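Local structure of benzoylformate Decarboxylase (Polynucleobacter necessarius, 4K9Q) at residues Leu356-Glu361 with Glu499-Leu504; Gly476-Gly481 with Ile524-Lys529. The protein probably decarboxylates benzoylformate to benzaldehyde and carbon dioxide, using thiamine diphosphate held through a magnesium ion. All blocks are in the same frame, centred on the assembly; numbering follows the deposited sequence.

Contact 1 of 2, residues Leu356-Glu361 with Glu499-Leu504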
ATOM      1  N   LEU A 356      13.804  10.893 -42.922  1.00 10.31           N
ATOM      2  CA  LEU A 356      14.738  11.348 -41.897  1.00 13.26           C
ATOM      3  C   LEU A 356      15.934  12.101 -42.488  1.00 12.23           C
ATOM      4  O   LEU A 356      16.331  13.146 -41.967  1.00 14.05           O
ATOM      5  CB  LEU A 356      15.211  10.175 -41.045  1.00 10.11           C
ATOM      6  CG  LEU A 356      14.153   9.569 -40.121  1.00 10.95           C
ATOM      7  CD1 LEU A 356      14.585   8.185 -39.709  1.00 10.03           C
ATOM      8  CD2 LEU A 356      13.889  10.477 -38.904  1.00 12.21           C
ATOM      9  N   GLU A 357      16.502  11.575 -43.571  1.00 13.54           N
ATOM     10  CA  GLU A 357      17.601  12.252 -44.262  1.00 14.28           C
ATOM     11  C   GLU A 357      17.219  13.654 -44.721  1.00 17.25           C
ATOM     12  O   GLU A 357      18.016  14.586 -44.606  1.00 15.64           O
ATOM     13  CB  GLU A 357      18.059  11.445 -45.473  1.00 11.72           C
ATOM     14  CG  GLU A 357      18.814  10.172 -45.137  1.00 14.02           C
ATOM     15  CD  GLU A 357      19.128   9.386 -46.390  1.00 16.82           C
ATOM     16  OE1 GLU A 357      19.812   9.952 -47.270  1.00 18.66           O
ATOM     17  OE2 GLU A 357      18.672   8.225 -46.509  1.00 15.02           O
ATOM     18  N   VAL A 358      16.008  13.799 -45.254  1.00 13.06           N
ATOM     19  CA  VAL A 358      15.519  15.107 -45.691  1.00 12.00           C
ATOM     20  C   VAL A 358      15.403  16.079 -44.514  1.00 13.71           C
ATOM     21  O   VAL A 358      15.756  17.254 -44.614  1.00 14.41           O
ATOM     22  CB  VAL A 358      14.183  14.985 -46.453  1.00 14.14           C
ATOM     23  CG1 VAL A 358      13.580  16.359 -46.709  1.00 15.99           C
ATOM     24  CG2 VAL A 358      14.421  14.250 -47.762  1.00 16.88           C
ATOM     25  N   LEU A 359      14.926  15.585 -43.378  1.00 12.86           N
ATOM     26  CA  LEU A 359      14.845  16.441 -42.203  1.00 12.22           C
ATOM     27  C   LEU A 359      16.246  16.844 -41.737  1.00 14.25           C
ATOM     28  O   LEU A 359      16.507  18.018 -41.477  1.00 14.60           O
ATOM     29  CB  LEU A 359      14.097  15.737 -41.077  1.00 12.50           C
ATOM     30  CG  LEU A 359      12.636  15.405 -41.326  1.00 12.79           C
ATOM     31  CD1 LEU A 359      12.083  14.653 -40.124  1.00 14.76           C
ATOM     32  CD2 LEU A 359      11.853  16.683 -41.561  1.00 15.28           C
ATOM     33  N   LYS A 360      17.146  15.872 -41.653  1.00 14.40           N
ATOM     34  CA  LYS A 360      18.505  16.135 -41.188  1.00 13.31           C
ATOM     35  C   LYS A 360      19.216  17.180 -42.063  1.00 16.56           C
ATOM     36  O   LYS A 360      19.764  18.165 -41.552  1.00 16.27           O
ATOM     37  CB  LYS A 360      19.298  14.821 -41.115  1.00 14.21           C
ATOM     38  CG  LYS A 360      20.770  14.979 -40.805  1.00 20.12           C
ATOM     39  CD  LYS A 360      20.999  15.578 -39.435  1.00 22.73           C
ATOM     40  CE  LYS A 360      22.479  15.875 -39.221  1.00 28.63           C
ATOM     41  NZ  LYS A 360      22.775  16.299 -37.830  1.00 36.42           N
ATOM     42  N   GLU A 361      19.179  16.984 -43.377  1.00 15.86           N
ATOM     43  CA  GLU A 361      19.945  17.844 -44.277  1.00 14.68           C
ATOM     44  C   GLU A 361      19.389  19.263 -44.371  1.00 18.10           C
ATOM     45  O   GLU A 361      20.056  20.153 -44.894  1.00 21.69           O
ATOM     46  CB  GLU A 361      20.072  17.210 -45.669  1.00 19.01           C
ATOM     47  CG  GLU A 361      18.778  17.129 -46.434  1.00 17.60           C
ATOM     48  CD  GLU A 361      18.864  16.219 -47.655  1.00 22.36           C
ATOM     49  OE1 GLU A 361      19.891  15.520 -47.832  1.00 24.88           O
ATOM     50  OE2 GLU A 361      17.890  16.196 -48.433  1.00 22.65           O
ATOM     51  N   GLU A 499       3.282  14.853 -49.693  1.00 13.96           N
ATOM     52  CA  GLU A 499       3.263  13.588 -50.432  1.00 16.27           C
ATOM     53  C   GLU A 499       4.571  13.287 -51.154  1.00 19.24           C
ATOM     54  O   GLU A 499       4.730  12.207 -51.725  1.00 18.59           O
ATOM     55  CB  GLU A 499       2.109  13.563 -51.441  1.00 23.83           C
ATOM     56  CG  GLU A 499       0.716  13.658 -50.825  1.00 22.28           C
ATOM     57  CD  GLU A 499       0.265  12.361 -50.175  1.00 29.93           C
ATOM     58  OE1 GLU A 499       0.958  11.333 -50.333  1.00 29.81           O
ATOM     59  OE2 GLU A 499      -0.787  12.367 -49.499  1.00 33.95           O
ATOM     60  N   THR A 500       5.493  14.246 -51.158  1.00 13.76           N
ATOM     61  CA  THR A 500       6.812  14.015 -51.754  1.00 14.98           C
ATOM     62  C   THR A 500       7.903  14.554 -50.855  1.00 13.88           C
ATOM     63  O   THR A 500       7.644  15.382 -49.978  1.00 13.10           O
ATOM     64  CB  THR A 500       6.976  14.720 -53.121  1.00 16.50           C
ATOM     65  OG1 THR A 500       7.041  16.140 -52.929  1.00 16.57           O
ATOM     66  CG2 THR A 500       5.829  14.367 -54.078  1.00 20.78           C
ATOM     67  N   LEU A 501       9.131  14.111 -51.095  1.00 15.18           N
ATOM     68  CA  LEU A 501      10.271  14.603 -50.323  1.00 14.27           C
ATOM     69  C   LEU A 501      10.546  16.088 -50.577  1.00 13.61           C
ATOM     70  O   LEU A 501      11.003  16.793 -49.684  1.00 14.49           O
ATOM     71  CB  LEU A 501      11.516  13.751 -50.586  1.00 14.03           C
ATOM     72  CG  LEU A 501      11.426  12.289 -50.135  1.00 12.40           C
ATOM     73  CD1 LEU A 501      12.707  11.552 -50.496  1.00 14.30           C
ATOM     74  CD2 LEU A 501      11.162  12.186 -48.627  1.00 13.15           C
ATOM     75  N   ASP A 502      10.261  16.577 -51.787  1.00 17.02           N
ATOM     76  CA  ASP A 502      10.387  18.015 -52.036  1.00 17.36           C
ATOM     77  C   ASP A 502       9.341  18.814 -51.253  1.00 15.51           C
ATOM     78  O   ASP A 502       9.632  19.879 -50.707  1.00 15.38           O
ATOM     79  CB  ASP A 502      10.309  18.338 -53.532  1.00 18.44           C
ATOM     80  CG  ASP A 502      10.616  19.795 -53.821  0.53 21.08           C
ATOM     81  OD1 ASP A 502       9.715  20.521 -54.298  0.55 21.87           O
ATOM     82  OD2 ASP A 502      11.758  20.225 -53.542  0.62 23.33           O
ATOM     83  N   GLU A 503       8.118  18.303 -51.198  1.00 14.54           N
ATOM     84  CA  GLU A 503       7.082  18.947 -50.396  1.00 15.40           C
ATOM     85  C   GLU A 503       7.469  18.939 -48.921  1.00 14.01           C
ATOM     86  O   GLU A 503       7.254  19.922 -48.211  1.00 14.49           O
ATOM     87  CB  GLU A 503       5.733  18.264 -50.595  1.00 14.14           C
ATOM     88  CG  GLU A 503       5.116  18.541 -51.971  1.00 19.08           C
ATOM     89  CD  GLU A 503       3.793  17.837 -52.182  1.00 26.57           C
ATOM     90  OE1 GLU A 503       3.245  17.267 -51.214  1.00 22.07           O
ATOM     91  OE2 GLU A 503       3.292  17.861 -53.330  1.00 23.55           O
ATOM     92  N   LEU A 504       8.042  17.825 -48.467  1.00 13.65           N
ATOM     93  CA  LEU A 504       8.520  17.750 -47.092  1.00 11.40           C
ATOM     94  C   LEU A 504       9.571  18.815 -46.820  1.00 13.42           C
ATOM     95  O   LEU A 504       9.519  19.491 -45.800  1.00 13.32           O
ATOM     96  CB  LEU A 504       9.100  16.362 -46.791  1.00 12.30           C
ATOM     97  CG  LEU A 504       9.768  16.213 -45.422  1.00 15.38           C
ATOM     98  CD1 LEU A 504       8.764  16.475 -44.307  1.00 14.05           C
ATOM     99  CD2 LEU A 504      10.351  14.820 -45.318  1.00 13.82           C
TER
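V358 faces the start of helix 501-513 and divides its two methyls between L501 and L504, one turn apart on that helix. CG1 lies against L504 CD2 at 3.8 Å, and CG2 of the same valine meets L501 CD2 at 4.0 Å. The valine torsion makes this division: with CG1 opposite the backbone N (chi1 171°), CG2 sits beside that N, and the two methyls fork over the neighbouring helix. L504 is shared in its turn. While its CD2 rests on V358, its CD1 reaches L359 CD2 at 4.1 Å, the two leucine side chains meeting at about a right angle. All these contacts are apolar, and V358, L359 and L504 are buried. The backbones stay 7.0 Å apart at their nearest alpha carbons, V358 CA and L501 CA.

Behind this layer, T500 is the N-cap of helix 501-513: its OG1 accepts from E503 N at 3.0 Å. E503 answers by receiving E499 N on OE1 at 2.9 Å, a nearly straight bond (169°) that comes from above the carboxylate plane. The two bonds tie down the first turn, from which L501 and L504 project toward V358. L504 also packs on I520 and V522 of strand 517-523, and L501 touches A354 and V355 of helix 352-361. On its other flank helix 352-361 meets helix 377-383, L356 lying on L379 and V383. This is helix-to-helix packing over a parallel sheet, as in the alpha/beta fold of the C-terminal thiamine diphosphate-binding domain.

Contact 2 of 2, residues Gly476-Gly481 with Ile524-Lys529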
ATOM      1  N   GLY A 476      -6.420  -5.130 -33.551  1.00 12.70           N
ATOM      2  CA  GLY A 476      -6.138  -3.757 -33.157  1.00 17.67           C
ATOM      3  C   GLY A 476      -4.789  -3.169 -33.551  1.00 15.38           C
ATOM      4  O   GLY A 476      -4.343  -2.193 -32.940  1.00 16.93           O
ATOM      5  N   LEU A 477      -4.152  -3.719 -34.583  1.00 12.43           N
ATOM      6  CA  LEU A 477      -2.834  -3.231 -34.970  1.00 12.11           C
ATOM      7  C   LEU A 477      -2.878  -2.239 -36.130  1.00 13.64           C
ATOM      8  O   LEU A 477      -1.892  -1.540 -36.394  1.00 13.74           O
ATOM      9  CB  LEU A 477      -1.888  -4.396 -35.277  1.00 11.79           C
ATOM     10  CG  LEU A 477      -1.650  -5.403 -34.140  1.00 11.85           C
ATOM     11  CD1 LEU A 477      -0.568  -6.402 -34.529  1.00 15.38           C
ATOM     12  CD2 LEU A 477      -1.288  -4.684 -32.845  1.00 12.60           C
ATOM     13  N   ASP A 478      -4.018  -2.169 -36.811  1.00 11.69           N
ATOM     14  CA  ASP A 478      -4.180  -1.240 -37.938  1.00 12.35           C
ATOM     15  C   ASP A 478      -4.925   0.026 -37.541  1.00 13.97           C
ATOM     16  O   ASP A 478      -5.840  -0.015 -36.717  1.00 14.55           O
ATOM     17  CB  ASP A 478      -4.885  -1.928 -39.103  1.00 16.25           C
ATOM     18  CG  ASP A 478      -4.020  -2.993 -39.742  1.00 22.86           C
ATOM     19  OD1 ASP A 478      -2.869  -2.672 -40.107  1.00 24.04           O
ATOM     20  OD2 ASP A 478      -4.481  -4.144 -39.857  1.00 28.84           O
ATOM     21  N   LEU A 479      -4.524   1.150 -38.135  1.00 11.02           N
ATOM     22  CA  LEU A 479      -5.090   2.454 -37.805  1.00 11.71           C
ATOM     23  C   LEU A 479      -5.612   3.209 -39.033  1.00 11.59           C
ATOM     24  O   LEU A 479      -5.149   4.307 -39.335  1.00 12.47           O
ATOM     25  CB  LEU A 479      -4.037   3.319 -37.121  1.00 12.91           C
ATOM     26  CG  LEU A 479      -3.452   2.792 -35.820  1.00 15.88           C
ATOM     27  CD1 LEU A 479      -2.304   3.690 -35.339  1.00 16.04           C
ATOM     28  CD2 LEU A 479      -4.547   2.647 -34.757  1.00 13.11           C
ATOM     29  N   PRO A 480      -6.602   2.635 -39.731  1.00 13.04           N
ATOM     30  CA  PRO A 480      -7.194   3.369 -40.852  1.00 16.36           C
ATOM     31  C   PRO A 480      -8.044   4.547 -40.392  1.00 14.60           C
ATOM     32  O   PRO A 480      -8.474   4.623 -39.231  1.00 13.66           O
ATOM     33  CB  PRO A 480      -8.098   2.317 -41.500  1.00 13.81           C
ATOM     34  CG  PRO A 480      -8.515   1.465 -40.347  1.00 14.66           C
ATOM     35  CD  PRO A 480      -7.259   1.336 -39.525  1.00 12.35           C
ATOM     36  N   GLY A 481      -8.281   5.471 -41.311  1.00 13.71           N
ATOM     37  CA  GLY A 481      -9.233   6.536 -41.073  1.00 13.01           C
ATOM     38  C   GLY A 481      -8.885   7.600 -40.047  1.00 15.14           C
ATOM     39  O   GLY A 481      -9.785   8.157 -39.435  1.00 16.45           O
ATOM     40  N   ILE A 524       4.053   7.173 -45.098  1.00 10.55           N
ATOM     41  CA  ILE A 524       5.196   6.334 -45.409  1.00 11.71           C
ATOM     42  C   ILE A 524       4.740   4.921 -45.725  1.00 12.88           C
ATOM     43  O   ILE A 524       3.585   4.555 -45.481  1.00 14.38           O
ATOM     44  CB  ILE A 524       6.232   6.306 -44.258  1.00 11.61           C
ATOM     45  CG1 ILE A 524       5.583   5.821 -42.955  1.00 14.05           C
ATOM     46  CG2 ILE A 524       6.860   7.698 -44.084  1.00 14.08           C
ATOM     47  CD1 ILE A 524       6.586   5.437 -41.868  1.00 12.54           C
ATOM     48  N   THR A 525       5.653   4.135 -46.276  1.00 12.66           N
ATOM     49  CA  THR A 525       5.402   2.732 -46.524  1.00 13.84           C
ATOM     50  C   THR A 525       4.945   2.041 -45.243  1.00 17.91           C
ATOM     51  O   THR A 525       5.360   2.421 -44.135  1.00 15.94           O
ATOM     52  CB  THR A 525       6.661   2.047 -47.072  1.00 19.09           C
ATOM     53  OG1 THR A 525       6.401   0.656 -47.290  1.00 17.02           O
ATOM     54  CG2 THR A 525       7.826   2.221 -46.100  1.00 14.57           C
ATOM     55  N   LYS A 526       4.070   1.050 -45.413  1.00 17.17           N
ATOM     56  CA  LYS A 526       3.586   0.228 -44.313  1.00 21.91           C
ATOM     57  C   LYS A 526       4.522  -0.946 -44.083  1.00 24.27           C
ATOM     58  O   LYS A 526       4.404  -1.653 -43.079  1.00 26.55           O
ATOM     59  CB  LYS A 526       2.161  -0.271 -44.587  1.00 19.34           C
ATOM     60  CG  LYS A 526       1.138   0.842 -44.795  1.00 28.44           C
ATOM     61  CD  LYS A 526      -0.240   0.288 -45.147  1.00 30.01           C
ATOM     62  CE  LYS A 526      -1.163   0.193 -43.933  1.00 36.61           C
ATOM     63  NZ  LYS A 526      -0.747  -0.822 -42.921  1.00 34.58           N
ATOM     64  N   GLU A 527       5.458  -1.155 -45.007  1.00 19.99           N
ATOM     65  CA  GLU A 527       6.434  -2.217 -44.843  1.00 22.87           C
ATOM     66  C   GLU A 527       7.298  -1.876 -43.645  1.00 24.98           C
ATOM     67  O   GLU A 527       7.552  -0.702 -43.365  1.00 27.72           O
ATOM     68  CB  GLU A 527       7.291  -2.412 -46.098  1.00 27.28           C
ATOM     69  CG  GLU A 527       6.494  -2.795 -47.348  1.00 25.15           C
ATOM     70  CD  GLU A 527       5.583  -4.000 -47.140  0.63 31.20           C
ATOM     71  OE1 GLU A 527       6.003  -4.961 -46.465  1.00 40.77           O
ATOM     72  OE2 GLU A 527       4.443  -3.984 -47.651  0.25 27.10           O
ATOM     73  N   LEU A 528       7.737  -2.906 -42.933  1.00 26.31           N
ATOM     74  CA  LEU A 528       8.500  -2.713 -41.709  1.00 23.84           C
ATOM     75  C   LEU A 528       9.767  -3.555 -41.729  1.00 27.55           C
ATOM     76  O   LEU A 528       9.743  -4.736 -42.084  1.00 26.65           O
ATOM     77  CB  LEU A 528       7.649  -3.092 -40.489  1.00 21.92           C
ATOM     78  CG  LEU A 528       6.400  -2.250 -40.200  1.00 22.41           C
ATOM     79  CD1 LEU A 528       5.395  -3.067 -39.408  1.00 17.60           C
ATOM     80  CD2 LEU A 528       6.774  -0.976 -39.437  1.00 22.61           C
ATOM     81  N   LYS A 529      10.874  -2.932 -41.350  1.00 26.37           N
ATOM     82  CA  LYS A 529      12.128  -3.647 -41.188  1.00 28.24           C
ATOM     83  C   LYS A 529      12.035  -4.554 -39.964  1.00 29.14           C
ATOM     84  O   LYS A 529      11.086  -4.454 -39.185  0.70 23.12           O
ATOM     85  CB  LYS A 529      13.281  -2.651 -41.058  1.00 29.64           C
ATOM     86  CG  LYS A 529      13.505  -1.852 -42.337  1.00 29.19           C
ATOM     87  CD  LYS A 529      14.385  -0.644 -42.110  1.00 30.37           C
ATOM     88  CE  LYS A 529      14.479   0.199 -43.379  1.00 36.07           C
ATOM     89  NZ  LYS A 529      15.044  -0.578 -44.519  1.00 38.95           N
TER
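D478 and K526 meet across two surface loops through a single long salt bridge, D478 OD1 to K526 NZ at 4.0 Å. The side chains cross at about a right angle. K526 points toward the other loop from its first bond, and its chain then bends at chi3 (97°) and again at chi4 (-68°), which leaves the ammonium between D478 and a stronger partner, E458. The alpha carbons, D478 CA and K526 CA, remain 10.2 Å apart, so charged side-chain ends span the distance between the loops. Both residues are exposed, and the two segments bury just 34 Å² against each other.

Other ionic partners outrank this pair: D478 OD1 forms a salt bridge with K463 of helix 460-468, and K526 NZ forms one with E458 OE1. Charges therefore alternate from K463 through D478 and K526 to E458.

Among hydrogen bonds, T525 OG1 accepts from E527 N at 3.1 Å with an angle of 156°, an ST turn that shapes the backbone around K526.

Apolar packing fixes each loop to neighbouring parts instead of to the other. L477 and L528 both touch helix 460-468, while L477 also packs on P24 and L479 on L45 of a second subunit, whose Y440 hydroxyl is hydrogen-bonded to P480 O.

Residue E458 belongs to the magnesium site, where its ligating atom is probably the backbone O, as in relatives; the carboxylate would then be left to pair with K526. The chemistry is consistent with a second-shell position for K526 beside that site: its ion pair could at most help hold the loop carrying E458, with D478 balancing the lysine from a longer distance.

Overall arrangement
Contacts 1 and 2 lie on the same side of the chain's centre, their own centres 20 Å apart and their nearest atoms about 7 Å apart, without touching. Their segments alternate along the chain: 356-361, 476-481, 499-504, then 524-529. Strand 517-523 joins them, since helix 501-513 packs on it in contact 1 and the loop after it carries one side of contact 2. Helix 352-361 provides one side of contact 1 and is touched by I524 and T525 of contact 2. Both contacts thus adjoin the parallel sheet of the C-terminal thiamine diphosphate-binding part of the chain, contact 1 buried, contact 2 a long surface ion pair near the cofactor.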